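Local coordinates for uncharacterized protein (Bacteroides eggerthii DSM 20697, PDB 4ECO), which is of unknown function but, as a leucine-rich repeat protein, probably serves in protein binding, at residues Val75-Asn78 with Arg82-Gly85; Tyr32-Glu37 with Ser232-Gln237. One frame throughout, in Å; residues are numbered along the deposited sequence.

Interaction 1: residues Val75-Asn78 with Arg82-Gly85; sequences VSLN and RVTG
T84 and G85 together face S76 across the two strands, and the carbonyl of S76 takes both of their amides. T84 N reaches S76 O at 2.8 Å along a nearly straight bond (169°), while G85 N adds a weak one to the same oxygen. In return S76 N donates to G85 O at 3.2 Å, from above the plane of that carbonyl. The two hydroxyls also meet, S76 OG lying 2.9 Å from T84 OG1 in a hydrogen bond that either could donate. V83 is flanked by two apolar side chains: its CG1 touches V75 CG1 at 3.9 Å and its CG2 meets L77 CD2, also at 3.9 Å. Toward the turn N78 grips R82 twice. N78 N donates to R82 O at 2.9 Å, and R82 N approaches N78 OD1 at 3.1 Å from well above the amide plane. With CG between its backbone N and carbonyl carbon (chi1 62°), N78 directs this oxygen back over the turn, where N80 N is a further donor to it. The guanidinium of R82 leads away to a salt bridge with D31, whose carboxylate also receives V83 N. The register shifts by one residue between the S76-G85 hydrogen-bonded pair and the L77-V83 non-hydrogen-bonded pair, making this a classic beta bulge in an antiparallel hairpin, at the edge of the parallel strands of the leucine-rich repeats.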
ATOM      1  N   VAL A  75       3.053  -7.511  29.490  1.00 40.84           N
ATOM      2  CA  VAL A  75       4.104  -8.447  29.882  1.00 40.78           C
ATOM      3  C   VAL A  75       3.576  -9.861  29.818  1.00 44.47           C
ATOM      4  O   VAL A  75       2.538 -10.153  30.399  1.00 44.26           O
ATOM      5  CB  VAL A  75       4.696  -8.154  31.289  1.00 45.03           C
ATOM      6  CG1 VAL A  75       5.746  -9.198  31.672  1.00 45.31           C
ATOM      7  CG2 VAL A  75       5.280  -6.742  31.369  1.00 44.00           C
ATOM      8  N   SER A  76       4.316 -10.734  29.105  1.00 41.14           N
ATOM      9  CA  SER A  76       4.101 -12.174  29.001  1.00 40.97           C
ATOM     10  C   SER A  76       5.200 -12.918  29.779  1.00 45.27           C
ATOM     11  O   SER A  76       6.381 -12.532  29.751  1.00 43.82           O
ATOM     12  CB  SER A  76       4.083 -12.626  27.540  1.00 42.92           C
ATOM     13  OG  SER A  76       5.360 -12.668  26.925  1.00 46.30           O
ATOM     14  N   LEU A  77       4.801 -13.982  30.458  1.00 42.92           N
ATOM     15  CA  LEU A  77       5.715 -14.848  31.197  1.00 43.79           C
ATOM     16  C   LEU A  77       5.703 -16.263  30.620  1.00 49.52           C
ATOM     17  O   LEU A  77       4.886 -16.580  29.755  1.00 49.45           O
ATOM     18  CB  LEU A  77       5.347 -14.903  32.704  1.00 44.13           C
ATOM     19  CG  LEU A  77       5.024 -13.608  33.418  1.00 47.20           C
ATOM     20  CD1 LEU A  77       4.632 -13.888  34.808  1.00 46.51           C
ATOM     21  CD2 LEU A  77       6.197 -12.597  33.353  1.00 50.40           C
ATOM     22  N   ASN A  78       6.610 -17.106  31.090  1.00 48.12           N
ATOM     23  CA  ASN A  78       6.601 -18.517  30.735  1.00 49.35           C
ATOM     24  C   ASN A  78       6.189 -19.321  31.991  1.00 55.27           C
ATOM     25  O   ASN A  78       5.898 -18.722  33.043  1.00 54.15           O
ATOM     26  CB  ASN A  78       7.937 -18.978  30.148  1.00 48.75           C
ATOM     27  CG  ASN A  78       9.147 -18.881  31.032  1.00 59.37           C
ATOM     28  OD1 ASN A  78       9.091 -19.024  32.249  1.00 54.73           O
ATOM     29  ND2 ASN A  78      10.298 -18.740  30.402  1.00 51.51           N
ATOM     30  N   ARG A  82       9.353 -16.470  34.044  1.00 56.37           N
ATOM     31  CA  ARG A  82      10.326 -15.545  33.479  1.00 54.63           C
ATOM     32  C   ARG A  82       9.666 -14.743  32.371  1.00 58.33           C
ATOM     33  O   ARG A  82       8.774 -15.256  31.684  1.00 58.56           O
ATOM     34  CB  ARG A  82      11.606 -16.247  33.016  1.00 50.62           C
ATOM     35  CG  ARG A  82      12.465 -16.564  34.235  1.00 53.31           C
ATOM     36  CD  ARG A  82      13.929 -16.703  33.930  1.00 62.31           C
ATOM     37  NE  ARG A  82      14.575 -15.420  33.664  1.00 62.43           N
ATOM     38  CZ  ARG A  82      15.872 -15.281  33.418  1.00 72.12           C
ATOM     39  NH1 ARG A  82      16.669 -16.341  33.404  1.00 64.09           N
ATOM     40  NH2 ARG A  82      16.383 -14.081  33.188  1.00 56.31           N
ATOM     41  N   VAL A  83      10.074 -13.454  32.246  1.00 52.87           N
ATOM     42  CA  VAL A  83       9.542 -12.472  31.292  1.00 50.09           C
ATOM     43  C   VAL A  83       9.968 -12.866  29.887  1.00 54.47           C
ATOM     44  O   VAL A  83      11.168 -12.941  29.629  1.00 56.14           O
ATOM     45  CB  VAL A  83       9.972 -11.017  31.630  1.00 51.38           C
ATOM     46  CG1 VAL A  83       9.418 -10.037  30.599  1.00 49.97           C
ATOM     47  CG2 VAL A  83       9.538 -10.617  33.034  1.00 50.51           C
ATOM     48  N   THR A  84       8.994 -13.117  28.986  1.00 48.59           N
ATOM     49  CA  THR A  84       9.299 -13.521  27.614  1.00 47.46           C
ATOM     50  C   THR A  84       8.869 -12.430  26.621  1.00 49.20           C
ATOM     51  O   THR A  84       9.302 -12.449  25.465  1.00 47.86           O
ATOM     52  CB  THR A  84       8.665 -14.883  27.273  1.00 51.95           C
ATOM     53  OG1 THR A  84       7.239 -14.798  27.224  1.00 45.88           O
ATOM     54  CG2 THR A  84       9.110 -15.984  28.214  1.00 51.26           C
ATOM     55  N   GLY A  85       8.100 -11.453  27.091  1.00 44.36           N
ATOM     56  CA  GLY A  85       7.635 -10.348  26.262  1.00 41.82           C
ATOM     57  C   GLY A  85       7.383  -9.106  27.068  1.00 44.93           C
ATOM     58  O   GLY A  85       6.953  -9.182  28.215  1.00 45.98           O
TER

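Interaction 2: residues Tyr32-Glu37 with Ser232-Gln237; sequences YLALKE and SEYAQQ
Y234 projects from the start of its helix toward helix 27-41 and meets E37 edge-on, the glutamate and the tyrosine reaching past one another from opposing helices. The carboxylate lies at the rim of the phenol ring, with its plane turned 65° from that of the ring. OE2 of E37 comes nearest, 3.5 Å from Y234 CE2, and OE1 of E37 lies in the ring plane, 3.7 Å from the same CE2. The slightly positive ring hydrogens along this edge would probably suit a negatively charged neighbour, although no hydrogen bond joins the pair. E37 reaches the ring because CG stands anti to its backbone N (chi1 -157°) and the chain runs on extended. Beyond the carboxylate, the hydroxyl end of Y234 abuts the backbone of the other helix, with OH 4.2 Å from A34 CA and 4.4 Å from L33 C. The single tyrosine thus bridges helix segments whose axes approach no closer than 14.0 Å and run at 119°, so this is a side-chain contact between two helices at the N-terminal end of the leucine-rich repeat protein, not close helix packing. Replacing Y234 by an alanine is likely to leave the E37 carboxylate without its aromatic neighbour and to open a gap beside A34. The helix carrying the tyrosine begins with an N-cap: S232 OG accepts from A235 N at 3.1 Å, with D99 OD2 and N229 O also within hydrogen-bonding reach of the hydroxyl. Y234 further leans on A100, in the same loop as D99.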
ATOM      1  N   TYR A  32      11.657  -9.498  37.885  1.00 48.60           N
ATOM      2  CA  TYR A  32      10.615  -8.635  38.423  1.00 46.64           C
ATOM      3  C   TYR A  32      11.236  -7.386  39.062  1.00 53.34           C
ATOM      4  O   TYR A  32      10.670  -6.294  38.955  1.00 54.82           O
ATOM      5  CB  TYR A  32       9.762  -9.405  39.430  1.00 46.55           C
ATOM      6  CG  TYR A  32       9.013 -10.619  38.901  1.00 46.42           C
ATOM      7  CD1 TYR A  32       8.845 -10.827  37.528  1.00 46.63           C
ATOM      8  CD2 TYR A  32       8.411 -11.519  39.771  1.00 48.24           C
ATOM      9  CE1 TYR A  32       8.188 -11.958  37.046  1.00 45.02           C
ATOM     10  CE2 TYR A  32       7.708 -12.628  39.300  1.00 49.26           C
ATOM     11  CZ  TYR A  32       7.596 -12.840  37.938  1.00 53.01           C
ATOM     12  OH  TYR A  32       6.872 -13.924  37.515  1.00 53.26           O
ATOM     13  N   LEU A  33      12.422  -7.521  39.674  1.00 49.03           N
ATOM     14  CA  LEU A  33      13.119  -6.363  40.225  1.00 48.29           C
ATOM     15  C   LEU A  33      13.595  -5.472  39.073  1.00 54.25           C
ATOM     16  O   LEU A  33      13.615  -4.239  39.222  1.00 56.34           O
ATOM     17  CB  LEU A  33      14.279  -6.784  41.124  1.00 48.90           C
ATOM     18  CG  LEU A  33      13.923  -7.712  42.277  1.00 54.24           C
ATOM     19  CD1 LEU A  33      15.163  -8.259  42.934  1.00 55.52           C
ATOM     20  CD2 LEU A  33      13.029  -7.030  43.299  1.00 56.24           C
ATOM     21  N   ALA A  34      13.918  -6.101  37.904  1.00 48.21           N
ATOM     22  CA  ALA A  34      14.282  -5.415  36.665  1.00 45.89           C
ATOM     23  C   ALA A  34      13.054  -4.687  36.104  1.00 49.72           C
ATOM     24  O   ALA A  34      13.151  -3.491  35.799  1.00 51.11           O
ATOM     25  CB  ALA A  34      14.847  -6.394  35.648  1.00 46.32           C
ATOM     26  N   LEU A  35      11.878  -5.370  36.048  1.00 43.56           N
ATOM     27  CA  LEU A  35      10.625  -4.755  35.596  1.00 41.40           C
ATOM     28  C   LEU A  35      10.300  -3.496  36.381  1.00 46.49           C
ATOM     29  O   LEU A  35      10.012  -2.465  35.774  1.00 46.42           O
ATOM     30  CB  LEU A  35       9.437  -5.721  35.709  1.00 40.97           C
ATOM     31  CG  LEU A  35       9.308  -6.800  34.645  1.00 44.26           C
ATOM     32  CD1 LEU A  35       8.056  -7.609  34.877  1.00 44.15           C
ATOM     33  CD2 LEU A  35       9.295  -6.209  33.249  1.00 43.76           C
ATOM     34  N   LYS A  36      10.378  -3.571  37.727  1.00 43.88           N
ATOM     35  CA  LYS A  36      10.096  -2.446  38.620  1.00 44.00           C
ATOM     36  C   LYS A  36      11.137  -1.307  38.404  1.00 47.93           C
ATOM     37  O   LYS A  36      10.763  -0.128  38.350  1.00 46.45           O
ATOM     38  CB  LYS A  36      10.066  -2.933  40.079  1.00 46.78           C
ATOM     39  CG  LYS A  36       9.996  -1.859  41.161  1.00 49.07           C
ATOM     40  CD  LYS A  36       8.723  -1.037  41.226  1.00 51.26           C
ATOM     41  CE  LYS A  36       8.899  -0.027  42.336  1.00 60.44           C
ATOM     42  NZ  LYS A  36       7.758   0.915  42.414  1.00 74.08           N
ATOM     43  N   GLU A  37      12.409  -1.672  38.210  1.00 44.75           N
ATOM     44  CA  GLU A  37      13.457  -0.686  37.990  1.00 44.94           C
ATOM     45  C   GLU A  37      13.237   0.031  36.620  1.00 46.38           C
ATOM     46  O   GLU A  37      13.416   1.249  36.523  1.00 44.44           O
ATOM     47  CB  GLU A  37      14.833  -1.355  38.080  1.00 47.36           C
ATOM     48  CG  GLU A  37      15.942  -0.375  38.427  1.00 62.68           C
ATOM     49  CD  GLU A  37      17.216  -1.002  38.957  1.00 95.56           C
ATOM     50  OE1 GLU A  37      17.127  -1.894  39.836  1.00 81.24           O
ATOM     51  OE2 GLU A  37      18.308  -0.556  38.529  1.00 95.93           O
ATOM     52  N   SER A 232      25.920   1.116  37.640  1.00 56.82           N
ATOM     53  CA  SER A 232      24.838   0.257  38.124  1.00 54.93           C
ATOM     54  C   SER A 232      25.349  -1.160  38.351  1.00 58.05           C
ATOM     55  O   SER A 232      26.343  -1.561  37.747  1.00 55.57           O
ATOM     56  CB  SER A 232      23.668   0.246  37.140  1.00 56.48           C
ATOM     57  OG  SER A 232      23.974  -0.372  35.902  1.00 61.32           O
ATOM     58  N   GLU A 233      24.640  -1.934  39.193  1.00 57.72           N
ATOM     59  CA  GLU A 233      24.999  -3.322  39.505  1.00 59.51           C
ATOM     60  C   GLU A 233      25.015  -4.165  38.229  1.00 60.98           C
ATOM     61  O   GLU A 233      25.913  -4.991  38.044  1.00 60.27           O
ATOM     62  CB  GLU A 233      24.037  -3.925  40.553  1.00 61.83           C
ATOM     63  CG  GLU A 233      24.518  -3.768  41.999  1.00 78.17           C
ATOM     64  CD  GLU A 233      23.765  -4.541  43.073  1.00109.40           C
ATOM     65  OE1 GLU A 233      23.045  -5.509  42.731  1.00114.14           O
ATOM     66  OE2 GLU A 233      23.928  -4.200  44.268  1.00102.73           O
ATOM     67  N   TYR A 234      24.039  -3.893  37.329  1.00 55.65           N
ATOM     68  CA  TYR A 234      23.868  -4.553  36.044  1.00 54.10           C
ATOM     69  C   TYR A 234      25.051  -4.236  35.117  1.00 58.54           C
ATOM     70  O   TYR A 234      25.756  -5.171  34.720  1.00 58.37           O
ATOM     71  CB  TYR A 234      22.531  -4.148  35.392  1.00 52.99           C
ATOM     72  CG  TYR A 234      21.316  -4.442  36.246  1.00 52.84           C
ATOM     73  CD1 TYR A 234      20.763  -5.722  36.295  1.00 54.60           C
ATOM     74  CD2 TYR A 234      20.701  -3.436  36.987  1.00 52.34           C
ATOM     75  CE1 TYR A 234      19.641  -5.997  37.081  1.00 54.11           C
ATOM     76  CE2 TYR A 234      19.595  -3.704  37.793  1.00 52.64           C
ATOM     77  CZ  TYR A 234      19.058  -4.982  37.825  1.00 55.14           C
ATOM     78  OH  TYR A 234      17.956  -5.234  38.603  1.00 49.59           O
ATOM     79  N   ALA A 235      25.298  -2.927  34.822  1.00 55.31           N
ATOM     80  CA  ALA A 235      26.385  -2.470  33.940  1.00 55.09           C
ATOM     81  C   ALA A 235      27.716  -3.041  34.380  1.00 62.46           C
ATOM     82  O   ALA A 235      28.406  -3.629  33.552  1.00 64.11           O
ATOM     83  CB  ALA A 235      26.459  -0.955  33.908  1.00 54.74           C
ATOM     84  N   GLN A 236      28.030  -2.957  35.692  1.00 59.22           N
ATOM     85  CA  GLN A 236      29.267  -3.469  36.280  1.00 60.10           C
ATOM     86  C   GLN A 236      29.410  -4.970  36.021  1.00 63.83           C
ATOM     87  O   GLN A 236      30.514  -5.430  35.740  1.00 66.49           O
ATOM     88  CB  GLN A 236      29.342  -3.179  37.798  1.00 62.21           C
ATOM     89  CG  GLN A 236      29.286  -1.691  38.219  1.00 83.93           C
ATOM     90  CD  GLN A 236      30.519  -0.839  37.990  1.00103.43           C
ATOM     91  OE1 GLN A 236      31.303  -1.029  37.039  1.00 93.70           O
ATOM     92  NE2 GLN A 236      30.669   0.186  38.832  1.00 97.53           N
ATOM     93  N   GLN A 237      28.301  -5.726  36.083  1.00 57.64           N
ATOM     94  CA  GLN A 237      28.329  -7.171  35.852  1.00 56.93           C
ATOM     95  C   GLN A 237      28.562  -7.467  34.369  1.00 59.46           C
ATOM     96  O   GLN A 237      29.507  -8.195  34.050  1.00 58.62           O
ATOM     97  CB  GLN A 237      27.028  -7.844  36.342  1.00 56.99           C
ATOM     98  CG  GLN A 237      27.052  -9.380  36.278  1.00 55.03           C
ATOM     99  CD  GLN A 237      25.708 -10.043  36.484  1.00 76.93           C
ATOM    100  OE1 GLN A 237      24.805  -9.538  37.173  1.00 71.94           O
ATOM    101  NE2 GLN A 237      25.548 -11.212  35.883  1.00 74.49           N
TER

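How the interactions relate
After two short strands near the N terminus the chain forms helix 27-41, which supplies one half of interaction 2, and then makes the short hairpin of interaction 1, whose loop closes over only three intervening residues. Interaction 2 is completed much later, when the chain returns as helix 233-238, so its loop of 194 residues encloses the whole hairpin. The two contacts do not cross, and their centres are about 17 Å apart. Helix 27-41 connects them directly: L77 CD1 packs against Y32 OH at 3.5 Å, and V83 CG2 against L35 CD1 at 3.8 Å. This helix therefore joins the edge hairpin beside the repeats to helix 233-238.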